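Local coordinates for nucleoside hydrolase, putative (Trypanosoma brucei, PDB 3FZ0), which is a putative member of the nucleoside hydrolase family, with a mixed beta-sheet flanked by helices and a bound calcium ion, at residues B[148-151]-B[152-155]; B[286-289]-B[290-294]. The protein carries 2 engineered substitutions. All coordinates share one frame; numbering follows the deposited sequence.

Contact 1 (B[148-151]-B[152-155])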
loop_
_atom_site.group_PDB
_atom_site.type_symbol
_atom_site.label_atom_id
_atom_site.label_comp_id
_atom_site.label_asym_id
_atom_site.label_seq_id
_atom_site.Cartn_x
_atom_site.Cartn_y
_atom_site.Cartn_z
ATOM N N PRO B 148 -16.920 11.823 19.578
ATOM C CA PRO B 148 -16.872 10.378 19.845
ATOM C C PRO B 148 -17.621 9.932 21.118
ATOM O O PRO B 148 -18.211 8.849 21.124
ATOM C CB PRO B 148 -15.357 10.078 19.943
ATOM C CG PRO B 148 -14.717 11.427 20.288
ATOM C CD PRO B 148 -15.580 12.443 19.579
ATOM N N ASP B 149 -17.581 10.755 22.165
ATOM C CA ASP B 149 -18.208 10.451 23.467
ATOM C C ASP B 149 -19.695 10.104 23.432
ATOM O O ASP B 149 -20.144 9.232 24.178
ATOM C CB ASP B 149 -18.011 11.607 24.466
ATOM C CG ASP B 149 -16.592 11.664 25.044
ATOM O OD1 ASP B 149 -15.802 10.719 24.854
ATOM O OD2 ASP B 149 -16.267 12.671 25.706
ATOM N N LEU B 150 -20.457 10.800 22.590
ATOM C CA LEU B 150 -21.893 10.607 22.524
ATOM C C LEU B 150 -22.288 9.201 22.100
ATOM O O LEU B 150 -23.401 8.764 22.378
ATOM C CB LEU B 150 -22.546 11.644 21.601
ATOM C CG LEU B 150 -22.629 13.054 22.167
ATOM C CD1 LEU B 150 -22.945 14.035 21.058
ATOM C CD2 LEU B 150 -23.643 13.137 23.336
ATOM N N PHE B 151 -21.384 8.493 21.436
ATOM C CA PHE B 151 -21.697 7.163 20.900
ATOM C C PHE B 151 -21.840 6.073 21.948
ATOM O O PHE B 151 -22.344 4.993 21.660
ATOM C CB PHE B 151 -20.734 6.782 19.795
ATOM C CG PHE B 151 -21.042 7.465 18.505
ATOM C CD1 PHE B 151 -20.634 8.793 18.275
ATOM C CD2 PHE B 151 -21.791 6.815 17.521
ATOM C CE1 PHE B 151 -20.962 9.434 17.065
ATOM C CE2 PHE B 151 -22.108 7.454 16.344
ATOM C CZ PHE B 151 -21.690 8.747 16.108
ATOM N N SER B 152 -21.446 6.384 23.176
ATOM C CA SER B 152 -21.610 5.451 24.274
ATOM C C SER B 152 -23.083 5.409 24.708
ATOM O O SER B 152 -23.468 4.537 25.479
ATOM C CB SER B 152 -20.710 5.855 25.447
ATOM O OG SER B 152 -21.261 6.988 26.071
ATOM N N LYS B 153 -23.889 6.359 24.228
ATOM C CA LYS B 153 -25.319 6.369 24.532
ATOM C C LYS B 153 -26.081 5.266 23.799
ATOM O O LYS B 153 -27.224 4.983 24.128
ATOM C CB LYS B 153 -25.957 7.737 24.246
ATOM C CG LYS B 153 -25.530 8.874 25.196
ATOM C CD LYS B 153 -26.765 9.669 25.446
ATOM C CE LYS B 153 -26.514 11.074 25.885
ATOM N NZ LYS B 153 -27.794 11.849 25.642
ATOM N N LEU B 154 -25.450 4.665 22.797
ATOM C CA LEU B 154 -26.046 3.559 22.018
ATOM C C LEU B 154 -25.815 2.220 22.707
ATOM O O LEU B 154 -24.715 1.949 23.227
ATOM C CB LEU B 154 -25.458 3.501 20.615
ATOM C CG LEU B 154 -25.717 4.690 19.694
ATOM C CD1 LEU B 154 -24.836 4.637 18.496
ATOM C CD2 LEU B 154 -27.152 4.768 19.239
ATOM N N GLY B 155 -26.857 1.409 22.740
ATOM C CA GLY B 155 -26.790 0.050 23.208
ATOM C C GLY B 155 -26.880 -0.074 24.694
ATOM O O GLY B 155 -27.195 0.881 25.395
HETATM O O HOH W 1 -22.162 2.507 22.414
#
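The carbonyl oxygen Asp-149 O is gripped twice by Ser-152, once through the backbone and once through the hydroxyl, in a short 3-10 helix that follows helix 138-146 and leads toward strand 162-165. Ser-152 N donates from above the carbonyl plane at 3.3 Å from Asp-149 O, in an i to i+3 bond. Ser-152 OG donates to the same Asp-149 O from 3.1 Å, almost straight out along the C=O axis. A chi1 of 74° tucks the hydroxyl between its own backbone N and carbonyl carbon, where it can fold back on the preceding turn; this second bond also helps fix the rotation of the side chain. The next rung repeats the 3-10 spacing: Lys-153 N lies 3.1 Å from Leu-150 O, again well above the carbonyl plane, with its N-H aimed at the oxygen at 160°. The last rung, from Leu-154 N to Phe-151 O, is weak, and there the helix gives way to an extended chain. A water donates to both Phe-151 O and Leu-154 O, bridging the two carbonyls at this exit. Lys-153 runs its aliphatic chain past Leu-150 O and then turns its ammonium away to the backbone carbonyls of Leu-118, Glu-119 and Ala-121, which tie the turn to the end of helix 110-120. On the buried side Phe-151 and Leu-154 lie side by side, pointing the same way, and pack together against Leu-118 of that helix and Leu-131 of strand 127-133. Here the methyl Leu-154 CD1 approaches the Phe-151 ring obliquely, 3.9 Å from ring atom CD2.

Contact 2 (B[286-289]-B[290-294])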
loop_
_atom_site.group_PDB
_atom_site.type_symbol
_atom_site.label_atom_id
_atom_site.label_comp_id
_atom_site.label_asym_id
_atom_site.label_seq_id
_atom_site.Cartn_x
_atom_site.Cartn_y
_atom_site.Cartn_z
ATOM N N ALA B 286 -29.306 -7.564 8.313
ATOM C CA ALA B 286 -28.666 -6.725 9.312
ATOM C C ALA B 286 -29.715 -6.121 10.262
ATOM O O ALA B 286 -29.551 -6.180 11.489
ATOM C CB ALA B 286 -27.832 -5.622 8.628
ATOM N N VAL B 287 -30.780 -5.525 9.710
ATOM C CA VAL B 287 -31.891 -5.033 10.552
ATOM C C VAL B 287 -32.446 -6.143 11.467
ATOM O O VAL B 287 -32.685 -5.897 12.651
ATOM C CB VAL B 287 -33.043 -4.331 9.736
ATOM C CG1 VAL B 287 -34.221 -4.011 10.617
ATOM C CG2 VAL B 287 -32.509 -3.032 9.090
ATOM N N LEU B 288 -32.607 -7.357 10.948
ATOM C CA LEU B 288 -33.054 -8.462 11.786
ATOM C C LEU B 288 -32.097 -8.743 12.958
ATOM O O LEU B 288 -32.534 -8.976 14.106
ATOM C CB LEU B 288 -33.245 -9.720 10.949
ATOM C CG LEU B 288 -33.753 -10.934 11.719
ATOM C CD1 LEU B 288 -35.216 -10.770 11.960
ATOM C CD2 LEU B 288 -33.477 -12.163 10.893
ATOM N N VAL B 289 -30.795 -8.714 12.679
ATOM C CA VAL B 289 -29.804 -8.961 13.717
ATOM C C VAL B 289 -29.927 -7.913 14.820
ATOM O O VAL B 289 -29.834 -8.247 15.990
ATOM C CB VAL B 289 -28.379 -9.059 13.141
ATOM C CG1 VAL B 289 -27.314 -8.957 14.234
ATOM C CG2 VAL B 289 -28.223 -10.373 12.387
ATOM N N ALA B 290 -30.139 -6.655 14.434
ATOM C CA ALA B 290 -30.231 -5.547 15.384
ATOM C C ALA B 290 -31.403 -5.677 16.308
ATOM O O ALA B 290 -31.300 -5.402 17.486
ATOM C CB ALA B 290 -30.344 -4.230 14.654
ATOM N N ILE B 291 -32.542 -6.060 15.775
ATOM C CA ILE B 291 -33.745 -6.033 16.595
ATOM C C ILE B 291 -34.159 -7.387 17.185
ATOM O O ILE B 291 -34.852 -7.413 18.193
ATOM C CB ILE B 291 -34.896 -5.248 15.934
ATOM C CG1 ILE B 291 -35.363 -5.878 14.645
ATOM C CG2 ILE B 291 -34.413 -3.858 15.593
ATOM C CD1 ILE B 291 -36.098 -4.847 13.721
ATOM N N ARG B 292 -33.713 -8.489 16.574
ATOM C CA ARG B 292 -33.951 -9.803 17.133
ATOM C C ARG B 292 -32.641 -10.527 17.318
ATOM O O ARG B 292 -32.283 -11.358 16.490
ATOM C CB ARG B 292 -34.892 -10.626 16.248
ATOM C CG ARG B 292 -36.207 -9.947 15.911
ATOM C CD ARG B 292 -37.271 -10.962 15.592
ATOM N NE ARG B 292 -37.982 -11.370 16.791
ATOM C CZ ARG B 292 -38.490 -12.584 17.002
ATOM N NH1 ARG B 292 -38.368 -13.538 16.092
ATOM N NH2 ARG B 292 -39.138 -12.848 18.140
ATOM N N PRO B 293 -31.923 -10.223 18.421
ATOM C CA PRO B 293 -30.570 -10.766 18.633
ATOM C C PRO B 293 -30.548 -12.299 18.696
ATOM O O PRO B 293 -29.509 -12.902 18.474
ATOM C CB PRO B 293 -30.155 -10.174 19.992
ATOM C CG PRO B 293 -31.488 -9.878 20.698
ATOM C CD PRO B 293 -32.360 -9.386 19.557
ATOM N N GLU B 294 -31.693 -12.904 18.985
ATOM C CA GLU B 294 -31.843 -14.354 19.065
ATOM C C GLU B 294 -31.781 -15.008 17.680
ATOM O O GLU B 294 -31.644 -16.224 17.574
ATOM C CB GLU B 294 -33.141 -14.744 19.807
ATOM C CG GLU B 294 -34.466 -14.319 19.091
ATOM C CD GLU B 294 -34.989 -12.887 19.466
ATOM O OE1 GLU B 294 -34.185 -12.004 19.851
ATOM O OE2 GLU B 294 -36.229 -12.652 19.366
#
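Ile-291 lies alongside Val-287, one turn later on helix 282-291, with its terminal methyl CD1 3.7 Å from Val-287 CG1. The two side chains point the same way and pack on helix 17-27, Val-287 on Ala-22 and Ala-26 and Ile-291 on Leu-25; Ile-291 also touches Leu-9 of strand 6-13. With chi1 at 63°, Ile-291 CG1 lies between the backbone N and the carbonyl carbon, 3.3 Å from Val-287 O in a van der Waals contact; the same oxygen accepts the helical bond from Ile-291 N at 3.1 Å. The i to i+4 ladder runs from Ala-290 N to Ala-286 O and finally from Arg-292 N to Leu-288 O, at 2.8 Å. Arg-292 then leaves helical geometry, closing the far end of a helix that also carries Asp-283 of the calcium site. Leu-288 crosses the arginine at a slant, its CD1 4.2 Å from Arg-292 CG, and packs on Phe-348 and Ala-351 of helix 345-356. A bend at chi3 (89°) redirects the guanidinium, and within 290-294 Glu-294 OE2 stands above one face of it, toward the rim, 3.2 Å from Arg-292 NH2. Because the oxygen stands well out of the guanidinium plane with no N-H aimed at it, this salt bridge probably relies on charge attraction alone, while methyl packing and backbone bonds join the buried part of the helix end.

How the contacts relate
Contact 1 comes first along the chain, in the connection between helix 138-146 and strand 162-165; contact 2 follows in series at the end of helix 282-291, ahead of strand 296-306. Each is local, made within one continuous run of residues, so they neither nest nor cross. The centres of contact 1 and contact 2 are about 19 Å apart, and the nearest atoms of contact 1 and contact 2 are about 9 Å apart, without touching. Strand 127-133 links them indirectly: contact 1 packs on Tyr-129 and Leu-131, while the side-chain amide of Gln-130 hydrogen-bonds to the carbonyl of Ala-290 in contact 2. Just after that strand, Leu-134, a calcium-site residue, touches Ala-286.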